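Local coordinates for uncharacterized protein (Burkholderia vietnamiensis, PDB 5HAL) that is of unknown function, possibly a beta-lactamase, but as a MoaF-like barrel of the calycin clan probably binds a small ligand in its interior, at residues A[74-77]-A[81-84]; A[85-88]-A[93-96]. One frame throughout, in Å; residues are numbered along the deposited sequence.

Interaction 1 (A[74-77]-A[81-84]); sequences AWQE and ATVV
Val83 lies beneath the indole of Trp75, the two side chains running side by side from a hydrogen-bonded antiparallel pair on the inner face of the sheet. Trp75 has CG between its backbone N and carbonyl carbon (chi1 67°), which leans the ring over the neighbouring strand. Val83 CG1 then sits under the six-membered ring, 3.8 Å from its centroid and 25° off the normal, a CH-pi contact whose closest pair is Val83 CG1 to Trp75 CZ2 at 3.5 Å. The second methyl, Val83 CG2, turns to the pyrrole end and meets Trp75 NE1 at 3.6 Å. Trp75 NE1 donates to Glu77 OE2 over 2.8 Å, nearly in the ring plane and on the anti side of the carboxylate, so the indole is pinned at its edge while valine supports its face. Below the rings the backbones of Trp75 and Val83 exchange two bonds, Trp75 N to Val83 O and Val83 N to Trp75 O. A third, from Glu77 N to Ala81 O (2.8 Å, 170° at the hydrogen), extends the pairing towards the turn. On the other face Gln76 stretches out past Thr82, its NE2 3.6 Å from Thr82 CG2 but hydrogen-bonded to Arg80 O in the turn, and Ala74 CB meets Val84 CG2 loosely. The hairpin of strands 70-76 and 82-88 is flanked in the barrel by strand 56-67, whose Val59 and Tyr61 touch Trp75, and by strand 93-99, whose Phe98 packs on Ala81 and Val83.

Interaction 2 (A[85-88]-A[93-96]); sequences HIDD and TSRT. With EDO (1,2-ethanediol), chain B.
His85 faces Thr96 across a non-hydrogen-bonded pair of the beta hairpin formed by strands 82-88 and 93-99, neighbours in the closed antiparallel barrel. From CB the histidine chain turns to place CG anti to the carbonyl carbon (chi1 -82°), laying the imidazole alongside Thr96. His85 CG is 3.8 Å from Thr96 CG2, and the same methyl comes nearest at His85 CD2, 3.3 Å away, sitting over one ring face in a CH-pi contact. His85 ND1 points forward along its own strand and donates to Asp87 OD2 over 2.7 Å, almost in the ring plane and on the syn side of the carboxylate, a bond that holds the rotation of the ring. His85 CE1 also faces the methyl Thr96 CG2, at 3.9 Å. At the tip NE2 is hydrogen-bonded to O1 of a 1,2-ethanediol, probably from the crystallisation liquor; either could be the donor. Asp87 is gripped again at its other oxygen: Ser94 OG donates to Asp87 OD1 (2.7 Å), also on the syn side but 31° out of the carboxylate plane. Tyr27 OH, from strand 22-27, is a second partner of that serine hydroxyl. Of this chain of polar groups, Ser94, Asp87 and His85 are buried. Beneath it, Ile86 and Arg95 exchange two backbone bonds, and Asp88 and Thr93 another two. On the outer face Thr93 OG1 lies 3.4 Å from Asp88 CB, while Asp88 OD1 turns to Ala90 N and Ala91 N in the loop. One water joins Thr93 OG1 to Asp88 OD2; another, 2.7 Å from Thr93 OG1, donates to Ile86 O.

Strand 82-88 serves both contacts: residues 82-84 pair with strand 70-76 in interaction 1 and residues 85-88 with strand 93-99 in interaction 2, while the strand as a whole bonds to both neighbours. Each has a buried inner face and a more exposed outer one, but the chemistry inside differs. Interaction 1 brings an aromatic and aliphatic surface with a single charged partner for the indole nitrogen; interaction 2 brings a string of polar groups ending at a histidine. The two meet where Trp75 CH2 approaches His85 NE2 at 3.6 Å, their ring planes about 50° apart. The bound ethanediol lies near both Val83 and His85, consistent with a shared pocket in the barrel interior.

Interaction 1 (A[74-77]-A[81-84])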
loop_
_atom_site.group_PDB
_atom_site.type_symbol
_atom_site.label_atom_id
_atom_site.label_comp_id
_atom_site.label_asym_id
_atom_site.label_seq_id
_atom_site.Cartn_x
_atom_site.Cartn_y
_atom_site.Cartn_z
ATOM N N ALA A 74 -4.136 -1.068 -5.815
ATOM C CA ALA A 74 -4.676 -2.385 -5.472
ATOM C C ALA A 74 -3.742 -3.488 -5.935
ATOM O O ALA A 74 -3.054 -3.365 -6.945
ATOM C CB ALA A 74 -6.077 -2.631 -6.081
ATOM N N TRP A 75 -3.731 -4.580 -5.183
ATOM C CA TRP A 75 -2.902 -5.721 -5.541
ATOM C C TRP A 75 -3.432 -6.957 -4.827
ATOM O O TRP A 75 -4.243 -6.872 -3.901
ATOM C CB TRP A 75 -1.437 -5.477 -5.184
ATOM C CG TRP A 75 -1.152 -5.388 -3.702
ATOM C CD1 TRP A 75 -0.947 -6.434 -2.841
ATOM C CD2 TRP A 75 -1.005 -4.189 -2.920
ATOM N NE1 TRP A 75 -0.685 -5.960 -1.578
ATOM C CE2 TRP A 75 -0.707 -4.586 -1.601
ATOM C CE3 TRP A 75 -1.088 -2.814 -3.213
ATOM C CZ2 TRP A 75 -0.501 -3.665 -0.571
ATOM C CZ3 TRP A 75 -0.883 -1.899 -2.197
ATOM C CH2 TRP A 75 -0.587 -2.329 -0.885
ATOM N N GLN A 76 -2.951 -8.112 -5.268
ATOM C CA GLN A 76 -3.271 -9.379 -4.639
ATOM C C GLN A 76 -1.966 -10.075 -4.288
ATOM O O GLN A 76 -1.060 -10.162 -5.120
ATOM C CB GLN A 76 -4.124 -10.240 -5.565
ATOM C CG GLN A 76 -4.542 -11.573 -4.994
ATOM C CD GLN A 76 -5.681 -12.181 -5.809
ATOM O OE1 GLN A 76 -5.739 -12.022 -7.038
ATOM N NE2 GLN A 76 -6.610 -12.847 -5.127
ATOM N N GLU A 77 -1.884 -10.587 -3.073
ATOM C CA GLU A 77 -0.663 -11.164 -2.547
ATOM C C GLU A 77 -0.558 -12.628 -2.961
ATOM O O GLU A 77 -1.503 -13.214 -3.494
ATOM C CB GLU A 77 -0.639 -10.984 -1.019
ATOM C CG GLU A 77 0.263 -9.821 -0.600
ATOM C CD GLU A 77 -0.212 -9.060 0.609
ATOM O OE1 GLU A 77 -0.531 -9.689 1.639
ATOM O OE2 GLU A 77 -0.241 -7.815 0.539
ATOM N N ALA A 81 -4.650 -13.090 -0.705
ATOM C CA ALA A 81 -5.211 -11.944 0.007
ATOM C C ALA A 81 -5.223 -10.728 -0.912
ATOM O O ALA A 81 -4.321 -10.553 -1.734
ATOM C CB ALA A 81 -4.393 -11.648 1.270
ATOM N N THR A 82 -6.256 -9.882 -0.789
ATOM C CA THR A 82 -6.370 -8.692 -1.632
ATOM C C THR A 82 -6.301 -7.422 -0.796
ATOM O O THR A 82 -6.758 -7.382 0.356
ATOM C CB THR A 82 -7.667 -8.676 -2.447
ATOM O OG1 THR A 82 -8.789 -8.592 -1.561
ATOM C CG2 THR A 82 -7.783 -9.934 -3.285
ATOM N N VAL A 83 -5.734 -6.375 -1.395
ATOM C CA VAL A 83 -5.507 -5.106 -0.718
ATOM C C VAL A 83 -5.937 -3.978 -1.639
ATOM O O VAL A 83 -5.551 -3.951 -2.810
ATOM C CB VAL A 83 -4.032 -4.923 -0.319
ATOM C CG1 VAL A 83 -3.834 -3.567 0.379
ATOM C CG2 VAL A 83 -3.573 -6.073 0.585
ATOM N N VAL A 84 -6.722 -3.041 -1.106
ATOM C CA VAL A 84 -7.049 -1.795 -1.786
ATOM C C VAL A 84 -6.627 -0.652 -0.876
ATOM O O VAL A 84 -7.094 -0.562 0.269
ATOM C CB VAL A 84 -8.547 -1.689 -2.111
ATOM C CG1 VAL A 84 -8.858 -0.321 -2.707
ATOM C CG2 VAL A 84 -8.974 -2.793 -3.062
#

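Interaction 2 (A[85-88]-A[93-96])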
loop_
_atom_site.group_PDB
_atom_site.type_symbol
_atom_site.label_atom_id
_atom_site.label_comp_id
_atom_site.label_asym_id
_atom_site.label_seq_id
_atom_site.Cartn_x
_atom_site.Cartn_y
_atom_site.Cartn_z
ATOM N N HIS A 85 -5.749 0.212 -1.384
ATOM C CA HIS A 85 -5.384 1.477 -0.753
ATOM C C HIS A 85 -6.084 2.633 -1.448
ATOM O O HIS A 85 -6.151 2.674 -2.678
ATOM C CB HIS A 85 -3.884 1.755 -0.859
ATOM C CG HIS A 85 -3.043 1.078 0.167
ATOM N ND1 HIS A 85 -1.859 1.625 0.621
ATOM C CD2 HIS A 85 -3.177 -0.117 0.793
ATOM C CE1 HIS A 85 -1.315 0.803 1.504
ATOM N NE2 HIS A 85 -2.096 -0.258 1.626
ATOM N N ILE A 86 -6.534 3.613 -0.665
ATOM C CA ILE A 86 -6.814 4.950 -1.179
ATOM C C ILE A 86 -5.816 5.862 -0.491
ATOM O O ILE A 86 -5.980 6.210 0.684
ATOM C CB ILE A 86 -8.256 5.398 -0.933
ATOM C CG1 ILE A 86 -9.200 4.370 -1.551
ATOM C CG2 ILE A 86 -8.493 6.772 -1.549
ATOM C CD1 ILE A 86 -10.574 4.473 -1.054
ATOM N N ASP A 87 -4.761 6.216 -1.209
ATOM C CA ASP A 87 -3.613 6.900 -0.637
ATOM C C ASP A 87 -3.558 8.315 -1.194
ATOM O O ASP A 87 -3.454 8.505 -2.410
ATOM C CB ASP A 87 -2.325 6.131 -0.935
ATOM C CG ASP A 87 -2.205 4.864 -0.102
ATOM O OD1 ASP A 87 -3.052 4.679 0.792
ATOM O OD2 ASP A 87 -1.270 4.062 -0.324
ATOM N N ASP A 88 -3.643 9.294 -0.299
ATOM C CA ASP A 88 -3.620 10.711 -0.640
ATOM C C ASP A 88 -2.239 11.229 -0.261
ATOM O O ASP A 88 -1.931 11.376 0.928
ATOM C CB ASP A 88 -4.745 11.431 0.108
ATOM C CG ASP A 88 -4.783 12.941 -0.136
ATOM O OD1 ASP A 88 -3.788 13.545 -0.578
ATOM O OD2 ASP A 88 -5.841 13.531 0.154
ATOM N N THR A 93 -2.440 10.690 3.920
ATOM C CA THR A 93 -3.379 9.752 4.513
ATOM C C THR A 93 -3.446 8.480 3.682
ATOM O O THR A 93 -3.233 8.499 2.466
ATOM C CB THR A 93 -4.790 10.346 4.624
ATOM O OG1 THR A 93 -5.286 10.618 3.313
ATOM C CG2 THR A 93 -4.775 11.648 5.436
ATOM N N SER A 94 -3.776 7.377 4.349
ATOM C CA SER A 94 -3.940 6.089 3.687
ATOM C C SER A 94 -5.161 5.391 4.274
ATOM O O SER A 94 -5.237 5.167 5.487
ATOM C CB SER A 94 -2.685 5.222 3.846
ATOM O OG SER A 94 -2.905 3.909 3.336
ATOM N N ARG A 95 -6.117 5.050 3.419
ATOM C CA ARG A 95 -7.286 4.279 3.817
ATOM C C ARG A 95 -7.243 2.935 3.104
ATOM O O ARG A 95 -7.135 2.885 1.872
ATOM C CB ARG A 95 -8.573 5.032 3.487
ATOM C CG ARG A 95 -9.811 4.309 3.963
ATOM C CD ARG A 95 -11.078 5.124 3.713
ATOM N NE ARG A 95 -11.065 6.425 4.378
ATOM C CZ ARG A 95 -11.285 6.598 5.676
ATOM N NH1 ARG A 95 -11.518 5.545 6.449
ATOM N NH2 ARG A 95 -11.266 7.817 6.196
ATOM N N THR A 96 -7.314 1.847 3.869
ATOM C CA THR A 96 -7.065 0.524 3.316
ATOM C C THR A 96 -8.207 -0.433 3.619
ATOM O O THR A 96 -8.834 -0.388 4.680
ATOM C CB THR A 96 -5.747 -0.090 3.842
ATOM O OG1 THR A 96 -5.864 -0.365 5.240
ATOM C CG2 THR A 96 -4.611 0.868 3.636
HETATM C C1 EDO B . -2.493 -3.476 3.883
HETATM O O1 EDO B . -1.789 -2.246 3.639
HETATM C C2 EDO B . -1.505 -4.584 4.232
HETATM O O2 EDO B . -2.183 -5.751 4.710
HETATM O O HOH W 1 -6.525 8.476 2.135
HETATM O O HOH W 2 -7.511 12.544 2.407
#